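Local coordinates for protein aldose-aldose oxidoreductase (Caulobacter crescentus, PDB 5A04) that probably transfers hydride between aldose sugars through a bound nicotinamide cofactor, oxidising one sugar while reducing another, and binds glucose beside NADPH, at residues R172-L177 against F218-D223. Numbering follows the deposited sequence.
Sequences RLNRAL and FGEVED. With NDP (NADPH dihydro-nicotinamide-adenine-dinucleotide phosphate), chain G; BGC (beta-D-glucopyranose), chain H.
R175 and E220 trade backbone and side-chain bonds, an example of how a helix start can be pinned to a loop. The carboxylate of E220 takes the first-turn amide R175 N onto OE1 at 2.9 Å, nearly straight at 166°. In return R175, its CG anti to the backbone N (chi1 174°) and its chain bent at chi3, curls back so that NE and NH2 share the carbonyl E220 O, with NH2 at 3.1 Å. This polar side is the looser one: water 3 links E220 OE1 to A176 N, while water 2 joins R175 NH2 to E222 OE1; E222 itself is held by Y328 through OE2 and by the G181 amide through OE1. The tight side is apolar and buried. V221 CG2 meets L173 CD2 at 3.8 Å, the two side chains crossing at about a right angle; F218 touches the same leucine methyl, and V221 CG1 rests against R175 CA. Beyond these side chains R172 reaches the cofactor and glucose pocket, where NH2 donates to NADPH O2N at 2.8 Å and to glucose O2 at 3.2 Å, and NE pairs with D185. A leucine in its place would probably leave that phosphate oxygen and D185 without this positive partner. The contact thus ties the start of helix 175-178 to the loop joining strands 204-210 and 224-230 of the C-terminal domain's mixed sheet.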
ATOM      1  N   ARG A 172     -14.737 -13.475  16.677  1.00 15.07           N
ATOM      2  CA  ARG A 172     -13.552 -12.822  16.101  1.00 14.26           C
ATOM      3  C   ARG A 172     -13.007 -11.682  16.962  1.00 14.53           C
ATOM      4  O   ARG A 172     -11.837 -11.321  16.838  1.00 15.52           O
ATOM      5  CB  ARG A 172     -13.857 -12.295  14.691  1.00 14.83           C
ATOM      6  CG  ARG A 172     -13.795 -13.365  13.599  1.00 13.37           C
ATOM      7  CD  ARG A 172     -14.276 -12.798  12.262  1.00 15.19           C
ATOM      8  NE  ARG A 172     -14.163 -13.774  11.173  1.00 16.88           N
ATOM      9  CZ  ARG A 172     -15.056 -14.730  10.921  1.00 17.41           C
ATOM     10  NH1 ARG A 172     -16.138 -14.863  11.683  1.00 15.97           N
ATOM     11  NH2 ARG A 172     -14.868 -15.550   9.890  1.00 17.35           N
ATOM     12  N   LEU A 173     -13.844 -11.114  17.830  1.00 15.22           N
ATOM     13  CA  LEU A 173     -13.435  -9.968  18.645  1.00 15.53           C
ATOM     14  C   LEU A 173     -13.167 -10.388  20.087  1.00 16.99           C
ATOM     15  O   LEU A 173     -12.995  -9.556  20.972  1.00 18.06           O
ATOM     16  CB  LEU A 173     -14.506  -8.873  18.588  1.00 14.83           C
ATOM     17  CG  LEU A 173     -14.631  -8.346  17.148  1.00 15.81           C
ATOM     18  CD1 LEU A 173     -15.757  -7.340  17.032  1.00 14.86           C
ATOM     19  CD2 LEU A 173     -13.317  -7.711  16.688  1.00 16.13           C
ATOM     20  N   ASN A 174     -13.139 -11.696  20.295  1.00 15.10           N
ATOM     21  CA  ASN A 174     -12.858 -12.295  21.594  1.00 16.94           C
ATOM     22  C   ASN A 174     -11.483 -12.967  21.557  1.00 17.39           C
ATOM     23  O   ASN A 174     -11.274 -13.892  20.778  1.00 16.49           O
ATOM     24  CB  ASN A 174     -13.958 -13.300  21.936  1.00 17.80           C
ATOM     25  CG  ASN A 174     -13.717 -13.995  23.262  1.00 24.86           C
ATOM     26  OD1 ASN A 174     -12.993 -14.980  23.332  1.00 25.76           O
ATOM     27  ND2 ASN A 174     -14.320 -13.471  24.321  1.00 32.28           N
ATOM     28  N   ARG A 175     -10.533 -12.487  22.357  1.00 17.18           N
ATOM     29  CA  ARG A 175      -9.161 -12.965  22.213  1.00 16.99           C
ATOM     30  C   ARG A 175      -9.057 -14.460  22.489  1.00 19.24           C
ATOM     31  O   ARG A 175      -8.307 -15.164  21.810  1.00 17.35           O
ATOM     32  CB  ARG A 175      -8.195 -12.201  23.133  1.00 19.34           C
ATOM     33  CG  ARG A 175      -6.770 -12.791  23.089  1.00 20.74           C
ATOM     34  CD  ARG A 175      -5.715 -11.905  23.745  1.00 22.66           C
ATOM     35  NE  ARG A 175      -5.559 -10.644  23.031  1.00 20.86           N
ATOM     36  CZ  ARG A 175      -4.843 -10.484  21.922  1.00 20.52           C
ATOM     37  NH1 ARG A 175      -4.176 -11.508  21.401  1.00 22.00           N
ATOM     38  NH2 ARG A 175      -4.792  -9.294  21.340  1.00 19.90           N
ATOM     39  N   ALA A 176      -9.808 -14.951  23.472  1.00 17.33           N
ATOM     40  CA  ALA A 176      -9.709 -16.379  23.806  1.00 16.90           C
ATOM     41  C   ALA A 176     -10.095 -17.305  22.640  1.00 19.34           C
ATOM     42  O   ALA A 176      -9.567 -18.403  22.534  1.00 20.91           O
ATOM     43  CB  ALA A 176     -10.563 -16.699  25.033  1.00 19.20           C
ATOM     44  N   LEU A 177     -11.008 -16.868  21.773  1.00 15.40           N
ATOM     45  CA  LEU A 177     -11.487 -17.715  20.685  1.00 15.00           C
ATOM     46  C   LEU A 177     -10.808 -17.385  19.356  1.00 17.00           C
ATOM     47  O   LEU A 177     -10.688 -18.247  18.484  1.00 16.76           O
ATOM     48  CB  LEU A 177     -13.012 -17.579  20.530  1.00 17.58           C
ATOM     49  CG  LEU A 177     -13.854 -18.160  21.672  1.00 20.13           C
ATOM     50  CD1 LEU A 177     -15.339 -17.855  21.475  1.00 22.11           C
ATOM     51  CD2 LEU A 177     -13.624 -19.662  21.768  1.00 21.54           C
ATOM     52  N   PHE A 218     -13.308  -3.305  20.084  1.00 16.87           N
ATOM     53  CA  PHE A 218     -11.864  -3.521  20.150  1.00 16.13           C
ATOM     54  C   PHE A 218     -11.292  -3.441  21.570  1.00 17.26           C
ATOM     55  O   PHE A 218     -10.229  -2.870  21.785  1.00 19.71           O
ATOM     56  CB  PHE A 218     -11.153  -2.513  19.237  1.00 17.86           C
ATOM     57  CG  PHE A 218     -11.589  -2.581  17.785  1.00 17.15           C
ATOM     58  CD1 PHE A 218     -11.566  -3.779  17.090  1.00 17.48           C
ATOM     59  CD2 PHE A 218     -12.026  -1.438  17.125  1.00 19.31           C
ATOM     60  CE1 PHE A 218     -11.970  -3.843  15.753  1.00 16.01           C
ATOM     61  CE2 PHE A 218     -12.438  -1.487  15.801  1.00 17.00           C
ATOM     62  CZ  PHE A 218     -12.407  -2.687  15.107  1.00 15.76           C
ATOM     63  N   GLY A 219     -11.998  -4.030  22.530  1.00 16.56           N
ATOM     64  CA  GLY A 219     -11.497  -4.099  23.889  1.00 18.61           C
ATOM     65  C   GLY A 219     -10.409  -5.150  24.033  1.00 20.10           C
ATOM     66  O   GLY A 219      -9.575  -5.067  24.941  1.00 21.28           O
ATOM     67  N   GLU A 220     -10.405  -6.146  23.149  1.00 17.13           N
ATOM     68  CA  GLU A 220      -9.509  -7.289  23.340  1.00 14.82           C
ATOM     69  C   GLU A 220      -8.509  -7.531  22.213  1.00 20.15           C
ATOM     70  O   GLU A 220      -7.400  -7.994  22.466  1.00 20.19           O
ATOM     71  CB  GLU A 220     -10.321  -8.571  23.552  1.00 17.51           C
ATOM     72  CG  GLU A 220     -11.257  -8.486  24.739  1.00 18.14           C
ATOM     73  CD  GLU A 220     -11.720  -9.839  25.221  1.00 23.53           C
ATOM     74  OE1 GLU A 220     -11.323 -10.866  24.626  1.00 18.62           O
ATOM     75  OE2 GLU A 220     -12.483  -9.866  26.203  1.00 21.62           O
ATOM     76  N   VAL A 221      -8.897  -7.238  20.975  1.00 17.49           N
ATOM     77  CA  VAL A 221      -8.023  -7.534  19.843  1.00 15.72           C
ATOM     78  C   VAL A 221      -7.791  -6.288  18.992  1.00 18.68           C
ATOM     79  O   VAL A 221      -8.470  -5.275  19.184  1.00 16.09           O
ATOM     80  CB  VAL A 221      -8.598  -8.672  18.966  1.00 16.14           C
ATOM     81  CG1 VAL A 221      -8.820  -9.933  19.814  1.00 17.24           C
ATOM     82  CG2 VAL A 221      -9.898  -8.246  18.275  1.00 15.00           C
ATOM     83  N   GLU A 222      -6.849  -6.361  18.050  1.00 15.32           N
ATOM     84  CA  GLU A 222      -6.447  -5.163  17.311  1.00 15.98           C
ATOM     85  C   GLU A 222      -7.328  -4.902  16.098  1.00 16.01           C
ATOM     86  O   GLU A 222      -7.878  -5.824  15.487  1.00 15.49           O
ATOM     87  CB  GLU A 222      -4.968  -5.248  16.883  1.00 16.47           C
ATOM     88  CG  GLU A 222      -4.651  -6.093  15.643  1.00 16.47           C
ATOM     89  CD  GLU A 222      -4.701  -7.601  15.872  1.00 15.63           C
ATOM     90  OE1 GLU A 222      -4.818  -8.061  17.036  1.00 15.62           O
ATOM     91  OE2 GLU A 222      -4.610  -8.346  14.862  1.00 15.73           O
ATOM     92  N   ASP A 223      -7.436  -3.621  15.759  1.00 14.60           N
ATOM     93  CA  ASP A 223      -8.171  -3.182  14.581  1.00 15.82           C
ATOM     94  C   ASP A 223      -7.215  -3.127  13.394  1.00 15.52           C
ATOM     95  O   ASP A 223      -7.232  -4.020  12.549  1.00 16.11           O
ATOM     96  CB  ASP A 223      -8.819  -1.820  14.847  1.00 15.57           C
ATOM     97  CG  ASP A 223      -9.400  -1.186  13.590  1.00 18.64           C
ATOM     98  OD1 ASP A 223      -9.563  -1.888  12.573  1.00 17.42           O
ATOM     99  OD2 ASP A 223      -9.709   0.018  13.645  1.00 18.37           O
TER
HETATM  100  PA  NDP G1340     -19.073 -18.783  12.424  1.00 21.44           P
HETATM  101  O1A NDP G1340     -19.119 -18.131  13.761  1.00 21.20           O
HETATM  102  O2A NDP G1340     -20.021 -18.315  11.354  1.00 21.43           O
HETATM  103  O5B NDP G1340     -19.253 -20.411  12.573  1.00 21.73           O
HETATM  104  C5B NDP G1340     -18.388 -20.877  13.570  1.00 20.16           C
HETATM  105  C4B NDP G1340     -18.949 -22.249  13.973  1.00 20.80           C
HETATM  106  O4B NDP G1340     -18.001 -22.974  14.759  1.00 18.77           O
HETATM  107  C3B NDP G1340     -20.212 -22.060  14.844  1.00 23.24           C
HETATM  108  O3B NDP G1340     -21.356 -21.929  14.060  1.00 22.31           O
HETATM  109  C2B NDP G1340     -20.275 -23.422  15.547  1.00 21.43           C
HETATM  110  O2B NDP G1340     -20.773 -24.358  14.785  1.00 19.59           O
HETATM  111  C1B NDP G1340     -18.729 -23.759  15.683  1.00 21.05           C
HETATM  112  N9A NDP G1340     -18.224 -23.528  17.039  1.00 22.62           N
HETATM  113  C8A NDP G1340     -17.661 -24.471  17.893  1.00 24.57           C
HETATM  114  N7A NDP G1340     -17.315 -23.957  19.090  1.00 21.93           N
HETATM  115  C5A NDP G1340     -17.674 -22.609  19.007  1.00 24.23           C
HETATM  116  C6A NDP G1340     -17.567 -21.546  19.923  1.00 28.72           C
HETATM  117  N6A NDP G1340     -17.019 -21.756  21.169  1.00 29.32           N
HETATM  118  N1A NDP G1340     -17.996 -20.285  19.608  1.00 25.66           N
HETATM  119  C2A NDP G1340     -18.532 -20.153  18.338  1.00 26.28           C
HETATM  120  N3A NDP G1340     -18.691 -21.059  17.367  1.00 23.75           N
HETATM  121  C4A NDP G1340     -18.250 -22.314  17.733  1.00 23.86           C
HETATM  122  O3  NDP G1340     -17.501 -18.481  11.985  1.00 21.64           O
HETATM  123  PN  NDP G1340     -17.156 -18.587  10.397  1.00 20.12           P
HETATM  124  O1N NDP G1340     -17.669 -19.817   9.766  1.00 19.57           O
HETATM  125  O2N NDP G1340     -17.098 -17.238   9.717  1.00 20.25           O
HETATM  126  O5D NDP G1340     -15.428 -18.878  10.538  1.00 19.23           O
HETATM  127  C5D NDP G1340     -15.120 -20.134  11.076  1.00 18.75           C
HETATM  128  C4D NDP G1340     -13.673 -20.479  10.624  1.00 17.80           C
HETATM  129  O4D NDP G1340     -13.613 -20.387   9.167  1.00 19.99           O
HETATM  130  C3D NDP G1340     -12.629 -19.429  11.159  1.00 19.77           C
HETATM  131  O3D NDP G1340     -11.376 -20.085  11.428  1.00 18.16           O
HETATM  132  C2D NDP G1340     -12.450 -18.477   9.985  1.00 19.90           C
HETATM  133  O2D NDP G1340     -11.148 -17.919   9.939  1.00 20.77           O
HETATM  134  C1D NDP G1340     -12.608 -19.475   8.784  1.00 17.32           C
HETATM  135  N1N NDP G1340     -13.120 -18.773   7.605  1.00 17.33           N
HETATM  136  C2N NDP G1340     -12.459 -18.883   6.392  1.00 20.25           C
HETATM  137  C3N NDP G1340     -12.965 -18.243   5.297  1.00 19.08           C
HETATM  138  C7N NDP G1340     -12.268 -18.352   4.016  1.00 20.95           C
HETATM  139  O7N NDP G1340     -12.586 -17.662   3.030  1.00 21.88           O
HETATM  140  N7N NDP G1340     -11.223 -19.263   3.891  1.00 18.07           N
HETATM  141  C4N NDP G1340     -14.207 -17.424   5.350  1.00 21.40           C
HETATM  142  C5N NDP G1340     -14.809 -17.337   6.689  1.00 19.66           C
HETATM  143  C6N NDP G1340     -14.287 -17.986   7.728  1.00 19.24           C
HETATM  144  P2B NDP G1340     -21.838 -25.504  15.508  1.00 21.07           P
HETATM  145  O1X NDP G1340     -20.986 -25.982  16.661  1.00 21.29           O
HETATM  146  O2X NDP G1340     -22.978 -24.593  15.848  1.00 20.67           O
HETATM  147  O3X NDP G1340     -22.064 -26.498  14.371  1.00 20.60           O
HETATM  148  C2  BGC H1341     -12.394 -14.236   6.865  1.00 25.92           C
HETATM  149  C3  BGC H1341     -13.757 -13.532   6.795  1.00 26.26           C
HETATM  150  C4  BGC H1341     -13.801 -12.608   5.614  1.00 30.69           C
HETATM  151  C5  BGC H1341     -13.394 -13.324   4.337  1.00 31.37           C
HETATM  152  C6  BGC H1341     -13.235 -12.283   3.198  1.00 29.88           C
HETATM  153  C1  BGC H1341     -12.217 -14.909   5.579  1.00 24.78           C
HETATM  154  O1  BGC H1341     -11.034 -15.707   5.610  1.00 23.93           O
HETATM  155  O2  BGC H1341     -12.407 -15.157   7.948  1.00 22.89           O
HETATM  156  O3  BGC H1341     -13.918 -12.814   8.008  1.00 24.12           O
HETATM  157  O4  BGC H1341     -15.112 -12.081   5.475  1.00 32.39           O
HETATM  158  O5  BGC H1341     -12.152 -13.970   4.501  1.00 29.45           O
HETATM  159  O6  BGC H1341     -13.042 -12.942   1.939  1.00 38.45           O
HETATM  160  O   HOH W   1     -11.953  -6.940  20.828  1.00 16.54           O
HETATM  161  O   HOH W   2      -3.270  -7.643  19.099  1.00 26.79           O
HETATM  162  O   HOH W   3     -11.052 -13.427  25.492  1.00 24.71           O